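PDB 3OIS: cysteine protease from Xylella fastidiosa, which probably hydrolyses peptide bonds as a papain-family (C1) cysteine peptidase and binds uridine-5'-diphosphate. Local coordinates for residues 252-257 with 264-269; 222-227 with 271-276. One frame throughout, in Å; residues are numbered along the deposited sequence.

Interaction 1. Residues 252-257 with 264-269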
# COMPACT_ATOMS: atom_id res chain seq x y z
N ARG A 252 10.65 7.11 -5.04
CA ARG A 252 9.38 7.67 -5.56
C ARG A 252 8.24 6.79 -5.08
O ARG A 252 8.27 5.56 -5.24
CB ARG A 252 9.41 7.57 -7.10
CG ARG A 252 8.24 8.26 -7.80
CD ARG A 252 8.39 9.73 -7.55
NE ARG A 252 7.49 10.45 -8.47
CZ ARG A 252 7.32 11.78 -8.46
NH1 ARG A 252 7.86 12.55 -7.49
NH2 ARG A 252 6.55 12.36 -9.43
N ILE A 253 7.25 7.44 -4.46
CA ILE A 253 6.09 6.68 -3.91
C ILE A 253 4.78 7.11 -4.59
O ILE A 253 4.53 8.28 -4.78
CB ILE A 253 6.08 6.73 -2.35
CG1 ILE A 253 6.00 8.12 -1.87
CG2 ILE A 253 7.37 6.07 -1.72
CD1 ILE A 253 5.64 8.15 -0.36
N ARG A 254 3.96 6.12 -4.94
CA ARG A 254 2.57 6.31 -5.42
C ARG A 254 1.72 6.39 -4.22
O ARG A 254 1.58 5.43 -3.46
CB ARG A 254 2.25 5.06 -6.23
CG ARG A 254 0.83 5.08 -6.84
CD ARG A 254 0.52 3.72 -7.51
NE ARG A 254 -0.89 3.59 -7.72
CZ ARG A 254 -1.59 4.07 -8.77
NH1 ARG A 254 -0.97 4.73 -9.78
NH2 ARG A 254 -2.91 3.91 -8.84
N ASN A 255 1.13 7.57 -3.99
CA ASN A 255 0.21 7.72 -2.83
C ASN A 255 -1.24 7.40 -3.31
O ASN A 255 -1.42 7.11 -4.53
CB ASN A 255 0.33 9.08 -2.20
CG ASN A 255 -0.03 9.08 -0.71
OD1 ASN A 255 -0.64 8.14 -0.21
ND2 ASN A 255 0.38 10.12 0.00
N SER A 256 -2.22 7.37 -2.42
CA SER A 256 -3.60 7.00 -2.70
C SER A 256 -4.50 8.11 -2.18
O SER A 256 -5.56 7.85 -1.63
CB SER A 256 -3.91 5.64 -2.04
OG SER A 256 -3.45 5.68 -0.66
N TRP A 257 -4.08 9.35 -2.38
CA TRP A 257 -4.84 10.54 -1.88
C TRP A 257 -5.28 11.39 -3.08
O TRP A 257 -5.59 12.60 -2.93
CB TRP A 257 -4.00 11.40 -0.92
CG TRP A 257 -3.69 10.65 0.38
CD1 TRP A 257 -4.31 9.48 0.86
CD2 TRP A 257 -2.60 10.92 1.27
NE1 TRP A 257 -3.68 9.08 2.07
CE2 TRP A 257 -2.63 9.95 2.31
CE3 TRP A 257 -1.62 11.94 1.33
CZ2 TRP A 257 -1.70 9.97 3.37
CZ3 TRP A 257 -0.72 11.97 2.38
CH2 TRP A 257 -0.73 10.96 3.37
N ASP A 264 0.97 14.80 -9.26
CA ASP A 264 -0.06 13.89 -9.76
C ASP A 264 -0.28 12.73 -8.82
O ASP A 264 -0.52 11.61 -9.24
CB ASP A 264 0.28 13.32 -11.13
CG ASP A 264 -0.60 13.84 -12.18
OD1 ASP A 264 -1.87 13.77 -12.03
OD2 ASP A 264 0.01 14.36 -13.15
N GLY A 265 -0.19 13.03 -7.54
CA GLY A 265 -0.45 11.94 -6.56
C GLY A 265 0.80 11.23 -6.09
O GLY A 265 0.72 10.34 -5.20
N TYR A 266 1.96 11.52 -6.68
CA TYR A 266 3.22 10.89 -6.30
C TYR A 266 4.10 11.81 -5.39
O TYR A 266 4.00 13.08 -5.45
CB TYR A 266 4.06 10.53 -7.55
CG TYR A 266 3.46 9.36 -8.32
CD1 TYR A 266 2.26 9.51 -9.12
CD2 TYR A 266 4.02 8.08 -8.22
CE1 TYR A 266 1.73 8.43 -9.80
CE2 TYR A 266 3.43 6.99 -8.91
CZ TYR A 266 2.28 7.17 -9.64
OH TYR A 266 1.75 6.09 -10.27
N PHE A 267 4.95 11.19 -4.59
CA PHE A 267 5.84 11.91 -3.66
C PHE A 267 7.23 11.31 -3.67
O PHE A 267 7.46 10.23 -4.26
CB PHE A 267 5.25 11.83 -2.23
CG PHE A 267 3.94 12.54 -2.07
CD1 PHE A 267 2.71 11.92 -2.37
CD2 PHE A 267 3.94 13.85 -1.53
CE1 PHE A 267 1.45 12.64 -2.15
CE2 PHE A 267 2.72 14.55 -1.27
CZ PHE A 267 1.48 13.96 -1.59
N TRP A 268 8.17 12.01 -3.05
CA TRP A 268 9.54 11.57 -2.89
C TRP A 268 9.83 11.39 -1.42
O TRP A 268 9.55 12.32 -0.61
CB TRP A 268 10.51 12.65 -3.36
CG TRP A 268 10.65 12.84 -4.90
CD1 TRP A 268 10.38 14.01 -5.60
CD2 TRP A 268 11.24 11.93 -5.85
NE1 TRP A 268 10.73 13.86 -6.94
CE2 TRP A 268 11.22 12.59 -7.13
CE3 TRP A 268 11.70 10.60 -5.78
CZ2 TRP A 268 11.64 11.96 -8.29
CZ3 TRP A 268 12.20 10.01 -6.94
CH2 TRP A 268 12.12 10.69 -8.18
N MET A 269 10.36 10.20 -1.08
CA MET A 269 10.69 9.85 0.29
C MET A 269 12.23 9.76 0.42
O MET A 269 12.81 9.00 -0.30
CB MET A 269 10.10 8.47 0.70
CG MET A 269 10.51 8.14 2.17
SD MET A 269 9.64 6.58 2.72
CE MET A 269 8.01 7.26 3.11
O HOH W 1 -2.01 10.65 -3.99
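Ile253 and Phe267 form an antiparallel hydrogen-bonded pair at the heart of a beta hairpin, with Ile253 N to Phe267 O at 2.8 Å and Phe267 N to Ile253 O at 2.9 Å. Past the end of the first strand a further backbone bond, Asn255 N to Gly265 O at 3.1 Å, extends the pairing. A water continues it, accepting from Trp257 N and donating to the same Gly265 O.

The cationic contacts lie on the face carrying Arg252, Arg254, Tyr266 and Trp268. A bend at chi2 (67°) lets the Arg252 chain rise over the indole: CD sits 3.7 Å from the centroid of the Trp268 six-membered ring in a CH-pi contact, while CZ makes a cation-pi interaction over the five-membered ring at 4.4 Å. Tyr266 CB lies against one face of this guanidinium, whose NH1 also forms a salt bridge with Glu263. Arg254, extended to NE, gives NH1 to Tyr266 OH at 3.1 Å, the oxygen lying in the guanidinium plane; Phe67 and Gln68 carbonyls take further bonds.

Apolar packing occupies the other face, where Ile253 CG1 meets Phe267 CB at 3.8 Å. Nearby, Asn255 ND2 approaches Phe267 CE1 obliquely, with the amide and ring planes 71° apart.

Asn255, Ser256 and Trp257 match the Asn-Ser-Trp motif of papain-like proteases. Asn255 touches His237, and the Trp257 ring stacks on that of His237, consistent with the asparagine-histidine pair of papain. Gly265 O, gathering two N-H groups, one through water, fixes the backbone course just after the strand.

Interaction 2. Residues 222-227 with 271-276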
# COMPACT_ATOMS: atom_id res chain seq x y z
N VAL A 222 5.95 17.85 -1.82
CA VAL A 222 6.24 16.69 -2.69
C VAL A 222 7.37 15.86 -2.05
O VAL A 222 7.28 14.59 -2.03
CB VAL A 222 6.65 17.11 -4.13
CG1 VAL A 222 7.01 15.88 -4.91
CG2 VAL A 222 5.52 17.83 -4.77
N ARG A 223 8.39 16.53 -1.54
CA ARG A 223 9.39 15.85 -0.77
C ARG A 223 9.00 15.71 0.71
O ARG A 223 8.76 16.67 1.39
CB ARG A 223 10.79 16.58 -0.87
CG ARG A 223 11.30 16.65 -2.32
CD ARG A 223 12.72 17.18 -2.37
NE ARG A 223 13.02 17.32 -3.80
CZ ARG A 223 14.22 17.54 -4.32
NH1 ARG A 223 14.33 17.68 -5.64
NH2 ARG A 223 15.29 17.57 -3.53
N ILE A 224 8.94 14.47 1.18
CA ILE A 224 8.59 14.21 2.57
C ILE A 224 9.79 14.58 3.46
O ILE A 224 10.87 14.06 3.27
CB ILE A 224 8.18 12.77 2.75
CG1 ILE A 224 7.04 12.47 1.82
CG2 ILE A 224 7.69 12.54 4.19
CD1 ILE A 224 6.63 10.90 1.93
N PRO A 225 9.58 15.49 4.45
CA PRO A 225 10.71 15.87 5.34
C PRO A 225 11.02 14.73 6.20
O PRO A 225 10.10 14.00 6.63
CB PRO A 225 10.09 16.98 6.22
CG PRO A 225 8.93 17.47 5.46
CD PRO A 225 8.42 16.40 4.58
N LEU A 226 12.30 14.57 6.52
CA LEU A 226 12.74 13.67 7.59
C LEU A 226 12.21 14.12 8.95
O LEU A 226 12.33 15.31 9.33
CB LEU A 226 14.24 13.67 7.61
CG LEU A 226 14.85 12.49 8.29
CD1 LEU A 226 14.46 11.19 7.56
CD2 LEU A 226 16.42 12.66 8.25
N PRO A 227 11.54 13.20 9.68
CA PRO A 227 10.89 13.63 10.92
C PRO A 227 11.96 13.91 11.96
O PRO A 227 13.12 13.36 11.90
CB PRO A 227 10.07 12.37 11.38
CG PRO A 227 9.80 11.62 10.08
CD PRO A 227 11.14 11.84 9.29
N TYR A 271 16.05 8.69 1.22
CA TYR A 271 16.73 7.47 1.59
C TYR A 271 16.82 7.22 3.08
O TYR A 271 16.63 6.09 3.54
CB TYR A 271 18.17 7.53 1.02
CG TYR A 271 18.23 7.31 -0.48
CD1 TYR A 271 17.08 7.26 -1.29
CD2 TYR A 271 19.45 7.20 -1.13
CE1 TYR A 271 17.18 7.07 -2.68
CE2 TYR A 271 19.55 7.03 -2.57
CZ TYR A 271 18.42 6.97 -3.32
OH TYR A 271 18.48 6.80 -4.71
N GLU A 272 17.08 8.29 3.85
CA GLU A 272 17.24 8.14 5.33
C GLU A 272 15.89 7.86 6.02
O GLU A 272 15.86 7.39 7.18
CB GLU A 272 17.81 9.46 5.91
CG GLU A 272 19.20 9.96 5.37
CD GLU A 272 19.21 10.64 3.95
OE1 GLU A 272 20.35 10.93 3.47
OE2 GLU A 272 18.12 10.87 3.29
N TYR A 273 14.80 8.16 5.34
CA TYR A 273 13.49 7.89 5.92
C TYR A 273 13.19 6.41 5.69
O TYR A 273 12.93 5.66 6.65
CB TYR A 273 12.50 8.80 5.20
CG TYR A 273 11.13 8.98 5.88
CD1 TYR A 273 10.66 10.26 6.08
CD2 TYR A 273 10.33 7.89 6.32
CE1 TYR A 273 9.45 10.50 6.63
CE2 TYR A 273 9.09 8.13 6.97
CZ TYR A 273 8.64 9.44 7.07
OH TYR A 273 7.44 9.75 7.68
N ILE A 274 13.21 5.97 4.43
CA ILE A 274 12.82 4.59 4.14
C ILE A 274 13.71 3.52 4.81
O ILE A 274 13.23 2.41 5.10
CB ILE A 274 12.76 4.38 2.58
CG1 ILE A 274 11.79 3.25 2.24
CG2 ILE A 274 14.22 4.17 2.06
CD1 ILE A 274 11.43 3.16 0.64
N SER A 275 14.98 3.85 5.05
CA SER A 275 15.92 2.88 5.60
C SER A 275 15.92 2.88 7.12
O SER A 275 16.58 2.04 7.67
CB SER A 275 17.33 3.19 5.03
OG SER A 275 17.83 4.39 5.59
N ASN A 276 15.18 3.80 7.75
CA ASN A 276 15.06 3.86 9.20
C ASN A 276 14.03 2.83 9.74
O ASN A 276 12.85 2.91 9.42
CB ASN A 276 14.77 5.29 9.65
CG ASN A 276 14.88 5.48 11.17
OD1 ASN A 276 14.71 4.54 11.91
ND2 ASN A 276 15.23 6.69 11.62
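Tyr273 reaches from its helix into the loop 222-227, and its side chain carries most of the contact. At its root, CB meets Leu226 CD1 at 3.9 Å; the same methyl group also lies against the backbone N of Tyr273 and CB of Glu272. With CG anti to the backbone N (chi1 -164°), the ring runs out along the loop. Its CD1 then packs against Pro227 CD at 3.6 Å.

The next ring atom, CE1, is the most heavily contacted. Pro227 CD approaches it to 3.4 Å and Ile224 CG2 to 3.6 Å, obliquely and from opposite sides of the ring plane. Between them the carbonyl oxygen of Pro225 comes up to the ring edge, in plane, with Pro225 O 3.6 Å from CE1. The CE1 corner thus has a carbonyl oxygen at its edge and an aliphatic group obliquely on each side of its plane. Farther out, CZ and OH pass alongside Pro227 CG, and the hydroxyl ends in a hydrogen bond to the carbonyl oxygen of Ser209, so the polar tip of this buried residue is satisfied.

Leu226 is exposed at the margin, whereas Ile224 is buried. Strand 204-211 adds Phe208 and Tyr211 around the Tyr273 ring, which therefore packs among that strand and the loop. Helix 271-274 also borders helix 191-199, where Ile274 packs on Leu194 as well as on Phe206 and Phe251 of the sheet.

From the N terminus, residues 222-227 come first, in the loop that follows helix 212-215. The chain then passes through strand 233-245 and the hairpin strand 250-254, makes the short turn that interaction 1 closes, returns along strand 266-270, and runs straight into helix 271-274, where interaction 2 closes a circuit of 43 intervening residues. Interaction 1 is therefore wholly contained within interaction 2, without crossing. The two also touch: the Trp268 backbone bonds to those of Val222 and Ile224, and Ile253 CD1 packs on Ile224 CD1 at 3.7 Å. Together they fasten the loop and helix to the hairpin edge of the antiparallel sheet.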